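Carbonic anhydrase (Coccomyxa sp. PA, PDB 3UCJ) probably catalyses the reversible hydration of carbon dioxide to hydrogencarbonate as a zinc-dependent beta-class carbonic anhydrase. Local coordinates at residues A[84-89]-A[169-174]; A[88-93]-A[179-184]; A[160-165]-A[197-202]. All coordinates share one frame; numbering follows the deposited sequence. Where two conformers were deposited one is given.

Contact 1. Residues A[84-89]-A[169-174]. With AZM (5-acetamido-1,3,4-thiadiazole-2-sulfonamide), chain I.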
# COMPACT_ATOMS: atom_id res chain seq x y z
N SER A 84 5.36 -9.93 1.93
CA SER A 84 5.46 -11.11 1.01
C SER A 84 6.81 -11.82 1.11
O SER A 84 6.89 -13.05 1.14
CB SER A 84 5.24 -10.65 -0.46
OG SER A 84 3.86 -10.51 -0.49
N CYS A 85 7.89 -11.08 1.27
CA CYS A 85 9.19 -11.66 1.48
C CYS A 85 9.21 -12.39 2.82
O CYS A 85 9.79 -13.54 2.90
CB CYS A 85 10.27 -10.58 1.60
SG CYS A 85 10.67 -9.80 -0.02
N LEU A 86 8.64 -11.77 3.84
CA LEU A 86 8.52 -12.42 5.16
C LEU A 86 7.67 -13.70 5.05
O LEU A 86 8.07 -14.79 5.57
CB LEU A 86 7.90 -11.47 6.19
CG LEU A 86 7.99 -11.67 7.70
CD1 LEU A 86 9.47 -12.00 8.18
CD2 LEU A 86 7.41 -10.39 8.35
N GLU A 87 6.50 -13.60 4.47
CA GLU A 87 5.55 -14.75 4.45
C GLU A 87 6.15 -15.91 3.61
O GLU A 87 6.20 -17.09 4.09
CB GLU A 87 4.23 -14.37 3.79
CG GLU A 87 3.24 -15.52 3.81
CD GLU A 87 1.89 -15.12 3.17
OE1 GLU A 87 1.85 -15.20 1.95
OE2 GLU A 87 0.89 -14.85 3.86
N TYR A 88 6.68 -15.63 2.42
CA TYR A 88 7.24 -16.69 1.58
C TYR A 88 8.42 -17.45 2.26
O TYR A 88 8.46 -18.71 2.25
CB TYR A 88 7.62 -16.19 0.17
CG TYR A 88 8.13 -17.38 -0.65
CD1 TYR A 88 7.23 -18.38 -1.01
CD2 TYR A 88 9.46 -17.48 -0.98
CE1 TYR A 88 7.67 -19.54 -1.74
CE2 TYR A 88 9.92 -18.59 -1.74
CZ TYR A 88 8.97 -19.64 -2.07
OH TYR A 88 9.46 -20.74 -2.80
N THR A 89 9.33 -16.69 2.87
CA THR A 89 10.50 -17.25 3.50
C THR A 89 10.13 -18.04 4.75
O THR A 89 10.70 -19.14 4.92
CB THR A 89 11.63 -16.24 3.89
OG1 THR A 89 11.03 -15.25 4.73
CG2 THR A 89 12.23 -15.63 2.57
N PRO A 169 2.32 -10.72 11.97
CA PRO A 169 1.44 -11.91 12.04
C PRO A 169 2.16 -13.14 11.58
O PRO A 169 1.87 -14.23 12.12
CB PRO A 169 0.26 -11.54 11.10
CG PRO A 169 0.20 -10.00 11.17
CD PRO A 169 1.68 -9.61 11.24
N ILE A 170 3.07 -13.03 10.65
CA ILE A 170 3.78 -14.13 10.05
C ILE A 170 4.67 -14.76 11.14
O ILE A 170 4.64 -15.97 11.32
CB ILE A 170 4.73 -13.67 8.89
CG1 ILE A 170 3.95 -13.01 7.67
CG2 ILE A 170 5.67 -14.83 8.46
CD1 ILE A 170 2.68 -13.64 7.32
N VAL A 171 5.50 -13.93 11.80
CA VAL A 171 6.43 -14.48 12.84
C VAL A 171 5.67 -15.03 14.05
O VAL A 171 6.09 -16.09 14.63
CB VAL A 171 7.49 -13.44 13.23
CG1 VAL A 171 8.26 -13.89 14.47
CG2 VAL A 171 8.41 -13.22 12.12
N GLN A 172 4.60 -14.33 14.41
CA GLN A 172 3.80 -14.67 15.56
C GLN A 172 3.11 -16.02 15.28
O GLN A 172 3.09 -16.91 16.16
CB GLN A 172 2.77 -13.64 15.91
CG GLN A 172 3.35 -12.45 16.73
CD GLN A 172 3.81 -12.93 18.13
OE1 GLN A 172 3.07 -13.68 18.81
NE2 GLN A 172 5.01 -12.53 18.54
N ALA A 173 2.59 -16.20 14.06
CA ALA A 173 1.96 -17.46 13.70
C ALA A 173 3.00 -18.61 13.72
O ALA A 173 2.64 -19.71 14.19
CB ALA A 173 1.18 -17.35 12.35
N ALA A 174 4.23 -18.38 13.28
CA ALA A 174 5.26 -19.36 13.16
C ALA A 174 5.69 -19.80 14.56
O ALA A 174 5.79 -21.03 14.86
CB ALA A 174 6.43 -18.85 12.44
C1 AZM I . 9.79 -17.09 -5.15
C2 AZM I . 7.66 -18.14 -4.69
C3 AZM I . 5.37 -17.66 -4.32
C4 AZM I . 4.00 -18.10 -3.89
N1 AZM I . 11.86 -16.49 -6.77
N2 AZM I . 8.56 -19.03 -5.05
N3 AZM I . 9.90 -18.44 -5.30
N4 AZM I . 6.36 -18.55 -4.50
O1 AZM I . 12.10 -16.52 -4.31
O2 AZM I . 10.47 -14.86 -5.30
O3 AZM I . 5.56 -16.46 -4.53
S1 AZM I . 11.22 -16.16 -5.38
S2 AZM I . 8.23 -16.55 -4.68
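Ile170 carries most of the bridge between two helices that run nearly side by side, touching the backbone O of Leu86 as well as the side chains of Leu86 and Glu87. The axes of 84-89 and 169-174 lie 9.7 Å apart with their N-to-C directions only 21° from each other. The CG2 branch of Ile170, opposite the backbone N about its first torsion, stands 3.8 Å from Leu86 O and 4.0 Å from Leu86 CG. Here the two side chains pass alongside each other in opposing senses. Glu87 instead runs across the end of Ile170, its CB 3.9 Å from Ile170 CD1 and its CG against the same methyl. Leu86 CD1 adds a looser touch on Val171 CG2. The carboxylate of the extended Glu87 goes to a neighbouring subunit, OE1 bonding Thr123 OG1 and OE2 bonding Val122 N there. On another side of helix 80-92, the Tyr88 ring has acetazolamide over one face, C2 of the thiadiazole standing 3.2 Å above its plane and offset toward the rim. Helix 80-92 forms the beta-alpha-beta crossover from strand 65-70 to strand 97-103: Cys85 and Tyr88 pack on Gln68 and Phe66 of the former, and Leu86 reaches Leu43 of strand 42-47. Helix 169-176 lies along it, Ile170 and Ala174 also packing on Val90.

Contact 2. Residues A[88-93]-A[179-184]; sequences YTVDHL and QPLSVH. With AZM (5-acetamido-1,3,4-thiadiazole-2-sulfonamide), chain I.
Gln179 reaches across to the last part of helix 80-92 and gives an N-H to the backbone: NE2 donates to Val90 O at 2.9 Å, nearly straight at 168°. The acceptor lies in the plane of the amide, and the donor is tilted 25° from the plane of the carbonyl. Gln179 gets there by running fully extended, with CG anti to the backbone N. Beside this bond both Val90 methyls meet Leu181, CG1 at 3.8 Å and CG2 at 3.9 Å from Leu181 CD2, the two side chains nearly perpendicular. A wider pi-type turn spans 88-92, where Tyr88 O accepts from both His92 N and Leu93 N. Residues 179-181 lead into strand 182-189, which joins the sheet beside strand 97-103, so this part of the helix is tied to the start of the strand. Tyr88 itself faces the inhibitor pocket, its OH 3.0 Å from N2 of acetazolamide and its ring against Phe66; an alanine here would probably leave the thiadiazole without the flat surface it lies on. Further out, Arg177 NH2 bonds Gln179 OE1, which limits how the amide can turn, and also forms a salt bridge with Asp91 OD1. Ala174 packs against Val90, Gln179 and Leu181 alike.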
# COMPACT_ATOMS: atom_id res chain seq x y z
N TYR A 88 6.68 -15.63 2.42
CA TYR A 88 7.24 -16.69 1.58
C TYR A 88 8.42 -17.45 2.26
O TYR A 88 8.46 -18.71 2.25
CB TYR A 88 7.62 -16.19 0.17
CG TYR A 88 8.13 -17.38 -0.65
CD1 TYR A 88 7.23 -18.38 -1.01
CD2 TYR A 88 9.46 -17.48 -0.98
CE1 TYR A 88 7.67 -19.54 -1.74
CE2 TYR A 88 9.92 -18.59 -1.74
CZ TYR A 88 8.97 -19.64 -2.07
OH TYR A 88 9.46 -20.74 -2.80
N THR A 89 9.33 -16.69 2.87
CA THR A 89 10.50 -17.25 3.50
C THR A 89 10.13 -18.04 4.75
O THR A 89 10.70 -19.14 4.92
CB THR A 89 11.63 -16.24 3.89
OG1 THR A 89 11.03 -15.25 4.73
CG2 THR A 89 12.23 -15.63 2.57
N VAL A 90 9.23 -17.52 5.58
CA VAL A 90 8.95 -18.17 6.86
C VAL A 90 8.06 -19.41 6.59
O VAL A 90 8.29 -20.51 7.16
CB VAL A 90 8.27 -17.21 7.86
CG1 VAL A 90 7.74 -17.94 9.06
CG2 VAL A 90 9.25 -16.06 8.35
N ASP A 91 7.04 -19.23 5.77
CA ASP A 91 6.02 -20.27 5.63
C ASP A 91 6.39 -21.35 4.62
O ASP A 91 6.02 -22.57 4.80
CB ASP A 91 4.68 -19.68 5.25
CG ASP A 91 4.06 -18.85 6.35
OD1 ASP A 91 4.57 -18.76 7.48
OD2 ASP A 91 2.94 -18.35 6.12
N HIS A 92 7.10 -21.00 3.55
CA HIS A 92 7.37 -21.95 2.50
C HIS A 92 8.79 -22.39 2.49
O HIS A 92 9.10 -23.59 2.45
CB HIS A 92 7.02 -21.37 1.15
CG HIS A 92 5.56 -21.19 0.95
ND1 HIS A 92 4.78 -22.12 0.30
CD2 HIS A 92 4.75 -20.14 1.24
CE1 HIS A 92 3.54 -21.66 0.21
NE2 HIS A 92 3.50 -20.47 0.79
N LEU A 93 9.71 -21.45 2.58
CA LEU A 93 11.09 -21.90 2.63
C LEU A 93 11.56 -22.45 4.01
O LEU A 93 12.64 -23.06 4.06
CB LEU A 93 12.02 -20.79 2.19
CG LEU A 93 11.82 -20.34 0.73
CD1 LEU A 93 12.93 -19.34 0.38
CD2 LEU A 93 11.92 -21.57 -0.30
N GLN A 179 7.49 -23.40 15.14
CA GLN A 179 8.54 -23.39 14.18
C GLN A 179 9.69 -22.57 14.69
O GLN A 179 9.46 -21.47 15.23
CB GLN A 179 8.00 -22.80 12.86
CG GLN A 179 8.99 -22.74 11.76
CD GLN A 179 8.32 -22.15 10.51
OE1 GLN A 179 7.13 -22.32 10.28
NE2 GLN A 179 9.09 -21.46 9.74
N PRO A 180 10.92 -23.11 14.60
CA PRO A 180 12.09 -22.44 15.09
C PRO A 180 12.40 -21.26 14.15
O PRO A 180 12.58 -21.42 12.92
CB PRO A 180 13.23 -23.45 14.97
CG PRO A 180 12.60 -24.77 14.58
CD PRO A 180 11.24 -24.46 14.02
N LEU A 181 12.53 -20.10 14.76
CA LEU A 181 12.73 -18.86 13.96
C LEU A 181 13.39 -17.89 14.89
O LEU A 181 12.83 -17.56 15.89
CB LEU A 181 11.33 -18.39 13.49
CG LEU A 181 11.38 -17.21 12.44
CD1 LEU A 181 12.27 -17.48 11.25
CD2 LEU A 181 9.91 -17.02 12.09
N SER A 182 14.55 -17.39 14.55
CA SER A 182 15.18 -16.35 15.31
C SER A 182 15.24 -14.97 14.54
O SER A 182 15.29 -14.97 13.32
CB SER A 182 16.60 -16.76 15.66
OG SER A 182 17.46 -16.86 14.54
N VAL A 183 15.34 -13.88 15.29
CA VAL A 183 15.31 -12.48 14.71
C VAL A 183 16.48 -11.76 15.37
O VAL A 183 16.74 -11.93 16.59
CB VAL A 183 13.98 -11.84 15.04
CG1 VAL A 183 13.91 -10.39 14.37
CG2 VAL A 183 12.79 -12.73 14.54
N HIS A 184 17.28 -11.12 14.53
CA HIS A 184 18.53 -10.44 14.89
C HIS A 184 18.58 -8.99 14.53
O HIS A 184 18.38 -8.65 13.33
CB HIS A 184 19.66 -11.16 14.18
CG HIS A 184 19.62 -12.65 14.40
ND1 HIS A 184 20.31 -13.28 15.42
CD2 HIS A 184 18.87 -13.62 13.79
CE1 HIS A 184 20.05 -14.58 15.39
NE2 HIS A 184 19.17 -14.81 14.43
C1 AZM I . 9.79 -17.09 -5.15
C2 AZM I . 7.66 -18.14 -4.69
C3 AZM I . 5.37 -17.66 -4.32
C4 AZM I . 4.00 -18.10 -3.89
N1 AZM I . 11.86 -16.49 -6.77
N2 AZM I . 8.56 -19.03 -5.05
N3 AZM I . 9.90 -18.44 -5.30
N4 AZM I . 6.36 -18.55 -4.50
O1 AZM I . 12.10 -16.52 -4.31
O2 AZM I . 10.47 -14.86 -5.30
O3 AZM I . 5.56 -16.46 -4.53
S1 AZM I . 11.22 -16.16 -5.38
S2 AZM I . 8.23 -16.55 -4.68

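Contact 3. Residues A[160-165]-A[197-202]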
# COMPACT_ATOMS: atom_id res chain seq x y z
N ALA A 160 13.29 -0.86 16.52
CA ALA A 160 11.87 -0.83 16.26
C ALA A 160 11.55 -1.86 15.16
O ALA A 160 10.48 -2.47 15.22
CB ALA A 160 11.50 0.57 15.73
N GLN A 161 12.44 -2.01 14.16
CA GLN A 161 12.11 -2.89 13.03
C GLN A 161 12.26 -4.33 13.50
O GLN A 161 11.48 -5.20 13.09
CB GLN A 161 12.94 -2.60 11.75
CG GLN A 161 12.79 -1.12 11.27
CD GLN A 161 11.32 -0.59 11.24
OE1 GLN A 161 10.38 -1.34 10.87
NE2 GLN A 161 11.12 0.73 11.67
N VAL A 162 13.15 -4.57 14.45
CA VAL A 162 13.18 -5.92 15.08
C VAL A 162 11.91 -6.21 15.78
O VAL A 162 11.32 -7.34 15.63
CB VAL A 162 14.41 -6.10 16.04
CG1 VAL A 162 14.21 -7.35 16.96
CG2 VAL A 162 15.64 -6.18 15.20
N PHE A 163 11.39 -5.23 16.54
CA PHE A 163 10.10 -5.45 17.19
C PHE A 163 8.99 -5.71 16.16
O PHE A 163 8.11 -6.63 16.31
CB PHE A 163 9.71 -4.18 18.06
CG PHE A 163 8.42 -4.34 18.81
CD1 PHE A 163 8.46 -4.72 20.16
CD2 PHE A 163 7.18 -4.05 18.22
CE1 PHE A 163 7.31 -4.86 20.92
CE2 PHE A 163 5.93 -4.20 18.98
CZ PHE A 163 6.01 -4.63 20.33
N ASN A 164 9.02 -4.92 15.08
CA ASN A 164 7.95 -5.12 14.06
C ASN A 164 8.01 -6.54 13.44
O ASN A 164 6.97 -7.13 13.19
CB ASN A 164 8.09 -4.06 12.94
CG ASN A 164 7.62 -2.68 13.46
OD1 ASN A 164 6.91 -2.65 14.45
ND2 ASN A 164 8.14 -1.58 12.90
N VAL A 165 9.21 -7.04 13.21
CA VAL A 165 9.36 -8.40 12.62
C VAL A 165 8.80 -9.39 13.71
O VAL A 165 7.95 -10.26 13.40
CB VAL A 165 10.80 -8.69 12.28
CG1 VAL A 165 11.08 -10.27 12.03
CG2 VAL A 165 11.29 -7.89 11.02
N GLU A 197 26.48 -6.55 16.24
CA GLU A 197 25.26 -7.04 16.81
C GLU A 197 24.67 -6.07 17.84
O GLU A 197 25.22 -5.89 18.95
CB GLU A 197 25.45 -8.46 17.37
CG GLU A 197 24.21 -9.14 17.97
CD GLU A 197 24.53 -10.54 18.50
OE1 GLU A 197 25.62 -10.69 19.09
OE2 GLU A 197 23.75 -11.51 18.32
N LEU A 198 23.53 -5.46 17.50
CA LEU A 198 22.83 -4.57 18.43
C LEU A 198 21.94 -5.24 19.40
O LEU A 198 21.79 -4.78 20.54
CB LEU A 198 21.96 -3.58 17.64
CG LEU A 198 22.32 -2.12 17.47
CD1 LEU A 198 23.85 -1.70 17.68
CD2 LEU A 198 21.64 -1.52 16.17
N ILE A 199 21.24 -6.28 18.96
CA ILE A 199 20.37 -7.00 19.85
C ILE A 199 20.67 -8.49 19.71
O ILE A 199 20.80 -8.99 18.59
CB ILE A 199 18.86 -6.77 19.53
CG1 ILE A 199 18.53 -5.26 19.37
CG2 ILE A 199 18.03 -7.44 20.61
CD1 ILE A 199 17.10 -5.07 18.86
N LYS A 200 20.72 -9.21 20.86
CA LYS A 200 21.14 -10.60 20.81
C LYS A 200 19.98 -11.38 20.18
O LYS A 200 18.88 -10.80 19.98
CB LYS A 200 21.50 -11.12 22.22
CG LYS A 200 22.98 -10.96 22.54
CD LYS A 200 23.25 -9.58 23.10
CE LYS A 200 23.05 -9.49 24.68
NZ LYS A 200 24.37 -9.27 25.43
N PRO A 201 20.19 -12.66 19.84
CA PRO A 201 19.13 -13.39 19.14
C PRO A 201 17.83 -13.46 19.94
O PRO A 201 17.88 -13.63 21.19
CB PRO A 201 19.74 -14.78 18.97
CG PRO A 201 21.21 -14.53 18.86
CD PRO A 201 21.46 -13.45 19.86
N ILE A 202 16.67 -13.35 19.25
CA ILE A 202 15.35 -13.45 19.83
C ILE A 202 14.73 -14.65 19.18
O ILE A 202 14.55 -14.66 17.93
CB ILE A 202 14.46 -12.18 19.56
CG1 ILE A 202 15.06 -10.98 20.32
CG2 ILE A 202 13.01 -12.43 20.07
CD1 ILE A 202 14.69 -9.60 19.89
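Val162 and Ile199 reach toward each other tip to tip, the isoleucine coming from the strand side and the valine from the helix. Ile199 holds its longer branch stretched out, chi2 172°, which carries the terminal CD1 to 4.0 Å from Val162 CB. There it sits over the fork of the valine, 4.1 Å from CG1 and equally 4.1 Å from CG2. Ile202 comes in at a slant instead, and its CD1 touches just one prong, Val162 CG1, at 3.7 Å. The valine's first torsion, chi1 165°, points this prong toward Ile202, while Ile199 CD1 stays close to it as well. The contact is purely apolar, and all three residues are buried. It joins helix 146-167 to strand 194-202, one of the two outermost strands of the sheet within this chain, which runs antiparallel to strand 182-189. The chain turns a corner at Leu198 and Ile199; the backbone of both residues bonds to Gly185, and that of Ile202, after the corner, to Val183. The same valine also packs on Val100 and Val183, so the helix lies across the inner strands 97-103 and 182-189 as well as the outer strand, and the two isoleucines rest in addition on Leu211 of helix 205-211. On another side of the helix, Asn164 ND2 donates to Gln161 OE1 at 3.0 Å, the donor standing above the carbonyl plane of the glutamine. Beyond the strand, Pro201 and Glu197 pack on Ala7 and Leu9 of a neighbouring subunit.

How the contacts relate
From the N terminus, helix 80-92 comes first and opens two loops at once: contact 1 closes one at helix 169-176, and contact 2, starting from the overlapping 88-93, closes another slightly further on, at the entry to strand 182-189. Helix 169-176 ends just before this entry, and Ala174 O and Gln179 N lie 2.9 Å apart in a probable hydrogen bond. Contact 3 begins at 160-165, inside both loops, and ends outside them at 197-202, so it crosses contacts 1 and 2. It meets contact 2 in the sheet, through Val183 N and Ile202 O. Together they tie the crossover helix, helices 146-167 and 169-176 and the last two strands.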